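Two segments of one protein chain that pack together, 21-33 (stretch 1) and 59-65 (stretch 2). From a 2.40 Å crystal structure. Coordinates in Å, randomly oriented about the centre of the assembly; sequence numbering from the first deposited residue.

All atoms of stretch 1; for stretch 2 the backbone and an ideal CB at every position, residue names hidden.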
ATOM      1  N   PRO A  21       6.840  15.345   7.309  1.00 39.33           N
ATOM      2  CA  PRO A  21       7.497  14.537   6.269  1.00 37.98           C
ATOM      3  C   PRO A  21       8.903  14.098   6.668  1.00 40.89           C
ATOM      4  O   PRO A  21       9.656  14.841   7.303  1.00 36.72           O
ATOM      5  CB  PRO A  21       7.537  15.482   5.062  1.00 37.60           C
ATOM      6  CG  PRO A  21       7.590  16.853   5.678  1.00 37.55           C
ATOM      7  CD  PRO A  21       6.743  16.770   6.927  1.00 36.75           C
ATOM      8  N   GLU A  22       9.236  12.862   6.301  1.00 38.26           N
ATOM      9  CA  GLU A  22      10.608  12.378   6.279  1.00 39.68           C
ATOM     10  C   GLU A  22      11.196  12.649   4.893  1.00 40.80           C
ATOM     11  O   GLU A  22      10.497  12.534   3.880  1.00 43.87           O
ATOM     12  CB  GLU A  22      10.618  10.884   6.621  1.00 38.63           C
ATOM     13  CG  GLU A  22      11.877  10.084   6.322  1.00 41.65           C
ATOM     14  CD  GLU A  22      11.714   8.584   6.676  1.00 46.71           C
ATOM     15  OE1 GLU A  22      11.824   7.738   5.760  1.00 40.43           O
ATOM     16  OE2 GLU A  22      11.471   8.250   7.871  1.00 43.06           O
ATOM     17  N   ILE A  23      12.472  13.045   4.853  1.00 35.02           N
ATOM     18  CA  ILE A  23      13.148  13.405   3.606  1.00 40.80           C
ATOM     19  C   ILE A  23      13.528  12.146   2.841  1.00 39.95           C
ATOM     20  O   ILE A  23      14.027  11.173   3.423  1.00 45.00           O
ATOM     21  CB  ILE A  23      14.397  14.258   3.895  1.00 42.99           C
ATOM     22  CG1 ILE A  23      14.007  15.683   4.246  1.00 40.68           C
ATOM     23  CG2 ILE A  23      15.360  14.267   2.689  1.00 36.47           C
ATOM     24  CD1 ILE A  23      15.205  16.531   4.624  1.00 42.21           C
HETATM   25  N   MSE A  24      13.301  12.149   1.530  1.00 38.41           N
HETATM   26  CA  MSE A  24      13.859  11.077   0.697  1.00 42.99           C
HETATM   27  C   MSE A  24      15.086  11.638  -0.019  1.00 42.52           C
HETATM   28  O   MSE A  24      14.970  12.572  -0.819  1.00 41.10           O
HETATM   29  CB  MSE A  24      12.835  10.533  -0.303  1.00 41.59           C
HETATM   30  CG  MSE A  24      13.323   9.287  -1.003  1.00 40.47           C
HETATM   31 SE   MSE A  24      12.044   8.442  -2.198  0.82 40.26          SE
HETATM   32  CE  MSE A  24      10.819   7.834  -0.902  1.00 61.97           C
ATOM     33  N   GLY A  25      16.262  11.084   0.306  1.00 44.65           N
ATOM     34  CA  GLY A  25      17.511  11.632  -0.195  1.00 49.92           C
ATOM     35  C   GLY A  25      17.695  11.437  -1.690  1.00 51.84           C
ATOM     36  O   GLY A  25      17.051  10.601  -2.338  1.00 51.86           O
ATOM     37  N   GLU A  26      18.616  12.223  -2.252  1.00 51.68           N
ATOM     38  CA  GLU A  26      18.825  12.169  -3.698  1.00 53.89           C
ATOM     39  C   GLU A  26      19.412  10.831  -4.133  1.00 50.31           C
ATOM     40  O   GLU A  26      19.052  10.308  -5.194  1.00 44.69           O
ATOM     41  CB  GLU A  26      19.710  13.326  -4.152  1.00 54.71           C
ATOM     42  CG  GLU A  26      18.927  14.617  -4.303  1.00 54.28           C
ATOM     43  CD  GLU A  26      17.817  14.497  -5.337  1.00 56.12           C
ATOM     44  OE1 GLU A  26      17.905  13.611  -6.221  1.00 64.05           O
ATOM     45  OE2 GLU A  26      16.854  15.288  -5.270  1.00 54.85           O
ATOM     46  N   ALA A  27      20.303  10.250  -3.324  1.00 51.18           N
ATOM     47  CA  ALA A  27      20.812   8.922  -3.656  1.00 52.48           C
ATOM     48  C   ALA A  27      19.665   7.924  -3.787  1.00 54.91           C
ATOM     49  O   ALA A  27      19.577   7.191  -4.781  1.00 56.03           O
ATOM     50  CB  ALA A  27      21.825   8.463  -2.601  1.00 43.83           C
ATOM     51  N   ASP A  28      18.754   7.911  -2.803  1.00 51.01           N
ATOM     52  CA  ASP A  28      17.575   7.049  -2.883  1.00 52.15           C
ATOM     53  C   ASP A  28      16.737   7.347  -4.130  1.00 48.28           C
ATOM     54  O   ASP A  28      16.325   6.424  -4.841  1.00 49.64           O
ATOM     55  CB  ASP A  28      16.744   7.190  -1.604  1.00 50.14           C
ATOM     56  CG  ASP A  28      17.308   6.364  -0.453  1.00 51.64           C
ATOM     57  OD1 ASP A  28      18.261   5.589  -0.696  1.00 50.69           O
ATOM     58  OD2 ASP A  28      16.810   6.489   0.691  1.00 48.39           O
ATOM     59  N   ILE A  29      16.493   8.630  -4.429  1.00 42.99           N
ATOM     60  CA  ILE A  29      15.698   8.961  -5.613  1.00 47.97           C
ATOM     61  C   ILE A  29      16.444   8.573  -6.889  1.00 53.55           C
ATOM     62  O   ILE A  29      15.822   8.223  -7.905  1.00 54.09           O
ATOM     63  CB  ILE A  29      15.319  10.458  -5.618  1.00 46.45           C
ATOM     64  CG1 ILE A  29      14.473  10.820  -4.396  1.00 48.22           C
ATOM     65  CG2 ILE A  29      14.548  10.848  -6.897  1.00 44.27           C
ATOM     66  CD1 ILE A  29      14.027  12.279  -4.396  1.00 44.49           C
ATOM     67  N   ALA A  30      17.780   8.633  -6.869  1.00 52.38           N
ATOM     68  CA  ALA A  30      18.545   8.263  -8.055  1.00 54.71           C
ATOM     69  C   ALA A  30      18.376   6.784  -8.355  1.00 53.80           C
ATOM     70  O   ALA A  30      18.207   6.385  -9.514  1.00 53.08           O
ATOM     71  CB  ALA A  30      20.021   8.613  -7.861  1.00 51.25           C
ATOM     72  N   ARG A  31      18.379   5.965  -7.305  1.00 49.73           N
ATOM     73  CA  ARG A  31      18.143   4.533  -7.416  1.00 51.38           C
ATOM     74  C   ARG A  31      16.885   4.174  -8.219  1.00 51.48           C
ATOM     75  O   ARG A  31      16.818   3.079  -8.785  1.00 51.16           O
ATOM     76  CB  ARG A  31      18.082   3.968  -5.996  1.00 55.59           C
ATOM     77  CG  ARG A  31      17.920   2.478  -5.885  1.00 60.49           C
ATOM     78  CD  ARG A  31      18.077   2.021  -4.433  1.00 66.00           C
ATOM     79  NE  ARG A  31      19.449   2.138  -3.937  1.00 74.12           N
ATOM     80  CZ  ARG A  31      19.849   3.030  -3.034  1.00 77.63           C
ATOM     81  NH1 ARG A  31      18.976   3.885  -2.521  1.00 69.60           N
ATOM     82  NH2 ARG A  31      21.120   3.065  -2.635  1.00 75.08           N
ATOM     83  N   TYR A  32      15.899   5.064  -8.330  1.00 52.61           N
ATOM     84  CA  TYR A  32      14.646   4.686  -8.982  1.00 52.02           C
ATOM     85  C   TYR A  32      14.422   5.383 -10.320  1.00 50.15           C
ATOM     86  O   TYR A  32      13.323   5.281 -10.883  1.00 48.60           O
ATOM     87  CB  TYR A  32      13.469   4.915  -8.024  1.00 46.78           C
ATOM     88  CG  TYR A  32      13.579   3.991  -6.833  1.00 45.29           C
ATOM     89  CD1 TYR A  32      13.191   2.669  -6.944  1.00 45.78           C
ATOM     90  CD2 TYR A  32      14.132   4.418  -5.617  1.00 45.72           C
ATOM     91  CE1 TYR A  32      13.309   1.789  -5.883  1.00 45.82           C
ATOM     92  CE2 TYR A  32      14.258   3.530  -4.532  1.00 46.94           C
ATOM     93  CZ  TYR A  32      13.833   2.209  -4.684  1.00 47.45           C
ATOM     94  OH  TYR A  32      13.930   1.271  -3.664  1.00 46.06           O
ATOM     95  N   LYS A  33      15.447   6.045 -10.863  1.00 53.04           N
ATOM     96  CA  LYS A  33      15.362   6.629 -12.200  1.00 55.03           C
ATOM     97  C   LYS A  33      14.972   5.582 -13.241  1.00 57.54           C
ATOM     98  O   LYS A  33      15.577   4.507 -13.323  1.00 56.38           O
ATOM     99  CB  LYS A  33      16.701   7.263 -12.582  1.00 56.61           C
ATOM    100  CG  LYS A  33      16.718   7.874 -13.981  1.00 62.48           C
ATOM    101  CD  LYS A  33      18.127   8.276 -14.415  1.00 70.98           C
ATOM    102  CE  LYS A  33      18.092   9.067 -15.721  1.00 78.96           C
ATOM    103  NZ  LYS A  33      19.164   8.649 -16.679  1.00 78.60           N
ATOM    104  N   UNK A  59       3.111   8.181   3.100  1.00 32.48           N
ATOM    105  CA  UNK A  59       4.098   7.789   2.107  1.00 30.60           C
ATOM    106  C   UNK A  59       5.296   7.196   2.820  1.00 35.44           C
ATOM    107  O   UNK A  59       5.572   7.514   3.986  1.00 31.30           O
ATOM    108  CB  UNK A  59       4.512   8.976   1.235  1.00 30.60           C
ATOM    109  N   UNK A  60       6.007   6.326   2.107  1.00 28.78           N
ATOM    110  CA  UNK A  60       7.151   5.637   2.678  1.00 34.63           C
ATOM    111  C   UNK A  60       8.281   5.601   1.660  1.00 34.33           C
ATOM    112  O   UNK A  60       8.062   5.685   0.449  1.00 29.21           O
ATOM    113  CB  UNK A  60       6.772   4.222   3.119  1.00 34.63           C
ATOM    114  N   UNK A  61       9.496   5.459   2.174  1.00 32.30           N
ATOM    115  CA  UNK A  61      10.660   5.269   1.328  1.00 34.47           C
ATOM    116  C   UNK A  61      10.699   3.835   0.810  1.00 29.75           C
ATOM    117  O   UNK A  61      10.854   2.909   1.610  1.00 39.29           O
ATOM    118  CB  UNK A  61      11.943   5.603   2.092  1.00 34.47           C
ATOM    119  N   UNK A  62      10.572   3.608  -0.509  1.00 35.02           N
ATOM    120  CA  UNK A  62      10.568   2.222  -1.028  1.00 37.38           C
ATOM    121  C   UNK A  62      11.771   1.419  -0.600  1.00 36.43           C
ATOM    122  O   UNK A  62      11.675   0.200  -0.415  1.00 34.83           O
ATOM    123  CB  UNK A  62      10.503   2.232  -2.557  1.00 37.38           C
ATOM    124  N   UNK A  63      12.920   2.081  -0.465  1.00 36.84           N
ATOM    125  CA  UNK A  63      14.121   1.389  -0.032  1.00 45.04           C
ATOM    126  C   UNK A  63      13.940   0.782   1.359  1.00 44.55           C
ATOM    127  O   UNK A  63      14.401  -0.334   1.613  1.00 43.26           O
ATOM    128  CB  UNK A  63      15.314   2.347  -0.040  1.00 45.04           C
ATOM    129  N   UNK A  64      13.227   1.477   2.256  1.00 35.68           N
ATOM    130  CA  UNK A  64      13.096   1.019   3.639  1.00 41.82           C
ATOM    131  C   UNK A  64      12.126  -0.150   3.783  1.00 37.92           C
ATOM    132  O   UNK A  64      12.242  -0.917   4.746  1.00 39.37           O
ATOM    133  CB  UNK A  64      12.636   2.176   4.528  1.00 41.82           C
ATOM    134  N   UNK A  65      11.204  -0.324   2.837  1.00 34.13           N
ATOM    135  CA  UNK A  65      10.185  -1.369   2.908  1.00 38.84           C
ATOM    136  C   UNK A  65      10.324  -2.442   1.827  1.00 38.45           C
ATOM    137  O   UNK A  65       9.383  -3.221   1.629  1.00 43.01           O
ATOM    138  CB  UNK A  65       8.797  -0.732   2.809  1.00 38.84           C
TER

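Position 59 has an extended backbone, and its CB points sideways with nothing of stretch 1 within 5.5 Å. Stretch 1 sets no rule here; the deposited residue is Phe 59, whose ring leads away. At position 60 the CB turns away from stretch 1, so again many side chains would do. It is Cys 60.

Position 61 is different. Its CB points toward stretch 1, with CE of Met 24 at 3.9 Å, OE1 of Glu 22 at 4.2 Å and OD2 of Asp 28 at 5.1 Å. Two carboxylates near one site ask for a donor, and the distance to Asp 28 suits asparagine, or glutamine with some folding; the hydroxyl of serine or threonine would fall short of it. The residue is Asn 61, in the t rotamer. Its ND2 donates to OD2 of Asp 28 at 2.9 Å, while its OD1 accepts from the backbone N of position 63 at 2.9 Å. Two waters extend the link to Glu 22: one joins OE1 to the backbone N of Asn 61, the other joins OE1 to ND2.

Position 62 begins a run of helical phi/psi. With phi at -54° proline is allowed. The CB faces OH of Tyr 32 at 3.7 Å, while the selenomethionine methyl of Met 24 lies on the side of the backbone N. Alanine or valine would meet only the tyrosine; proline, whose CD is bonded to N, can use both. Pro 62 places CD 3.3 Å from CE of Met 24 and CB 3.9 Å from CZ of Tyr 32, touching both neighbours with one rigid ring.

Position 63 also points toward stretch 1, its CB 4.0 Å from OH of Tyr 32 and 4.7 Å from NH1 of Arg 31. A hydroxyl and a guanidinium favour an acceptor, so glutamate, aspartate or glutamine would fit, although OD1 of Asp 28 at 4.4 Å counsels against crowding charge there. Glu 63 turns its carboxylate away from that oxygen, toward Tyr 32 and Arg 31: OE1 lies 2.8 Å from OH of Tyr 32 and makes a long salt bridge, 3.9 Å, to NE of Arg 31. OE1 sits well out of the guanidinium plane, so charge alone acts.

Position 64 sends its CB sideways, with only a long chain able to return to the acid of Glu 22; lysine or arginine would serve. Lys 64 does so, its NZ 2.9 Å from OE1 of Glu 22 in a salt bridge whose hydrogen bonds are weak.

Position 65 is out of reach and unconstrained by stretch 1; it is Tyr 65, an N-cap residue before a helix.

Stretch 2 59-65: FCNPEKY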
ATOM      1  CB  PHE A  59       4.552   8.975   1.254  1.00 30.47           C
ATOM      2  CG  PHE A  59       3.491   9.528   0.367  1.00 29.08           C
ATOM      3  CD1 PHE A  59       2.623  10.528   0.829  1.00 28.22           C
ATOM      4  CD2 PHE A  59       3.353   9.066  -0.939  1.00 30.28           C
ATOM      5  CE1 PHE A  59       1.618  11.055  -0.004  1.00 28.18           C
ATOM      6  CE2 PHE A  59       2.355   9.587  -1.772  1.00 33.83           C
ATOM      7  CZ  PHE A  59       1.494  10.589  -1.299  1.00 31.70           C
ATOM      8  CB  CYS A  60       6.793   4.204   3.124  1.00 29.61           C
ATOM      9  SG  CYS A  60       6.322   3.055   1.769  1.00 36.70           S
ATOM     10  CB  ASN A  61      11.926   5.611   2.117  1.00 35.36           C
ATOM     11  CG  ASN A  61      13.167   5.664   1.245  1.00 42.49           C
ATOM     12  OD1 ASN A  61      13.341   4.844   0.326  1.00 37.06           O
ATOM     13  ND2 ASN A  61      14.036   6.643   1.519  1.00 38.04           N
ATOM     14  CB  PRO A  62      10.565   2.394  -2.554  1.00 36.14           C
ATOM     15  CG  PRO A  62      10.304   3.834  -2.807  1.00 36.38           C
ATOM     16  CD  PRO A  62      10.640   4.604  -1.587  1.00 38.85           C
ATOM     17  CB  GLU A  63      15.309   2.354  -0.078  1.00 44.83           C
ATOM     18  CG  GLU A  63      16.667   1.667   0.054  1.00 57.25           C
ATOM     19  CD  GLU A  63      17.004   0.756  -1.136  1.00 67.73           C
ATOM     20  OE1 GLU A  63      16.297   0.783  -2.178  1.00 63.49           O
ATOM     21  OE2 GLU A  63      17.995   0.007  -1.022  1.00 68.07           O
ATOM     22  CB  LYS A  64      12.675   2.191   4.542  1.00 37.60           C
ATOM     23  CG  LYS A  64      13.830   3.196   4.741  1.00 44.55           C
ATOM     24  CD  LYS A  64      13.417   4.546   5.349  1.00 45.93           C
ATOM     25  CE  LYS A  64      12.919   4.415   6.785  1.00 52.66           C
ATOM     26  NZ  LYS A  64      12.946   5.735   7.507  1.00 49.88           N
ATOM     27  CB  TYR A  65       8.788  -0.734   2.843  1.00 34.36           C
ATOM     28  CG  TYR A  65       8.480   0.098   4.079  1.00 35.82           C
ATOM     29  CD1 TYR A  65       8.963   1.403   4.204  1.00 36.38           C
ATOM     30  CD2 TYR A  65       7.740  -0.430   5.136  1.00 33.15           C
ATOM     31  CE1 TYR A  65       8.704   2.172   5.336  1.00 32.57           C
ATOM     32  CE2 TYR A  65       7.478   0.331   6.282  1.00 36.19           C
ATOM     33  CZ  TYR A  65       7.963   1.633   6.370  1.00 33.71           C
ATOM     34  OH  TYR A  65       7.699   2.401   7.476  1.00 29.39           O
TER
HETATM   35  O   HOH W   1      10.004   5.724   5.016  1.00 33.38           O
HETATM   36  O   HOH W   2      13.711   8.537   3.789  1.00 38.95           O
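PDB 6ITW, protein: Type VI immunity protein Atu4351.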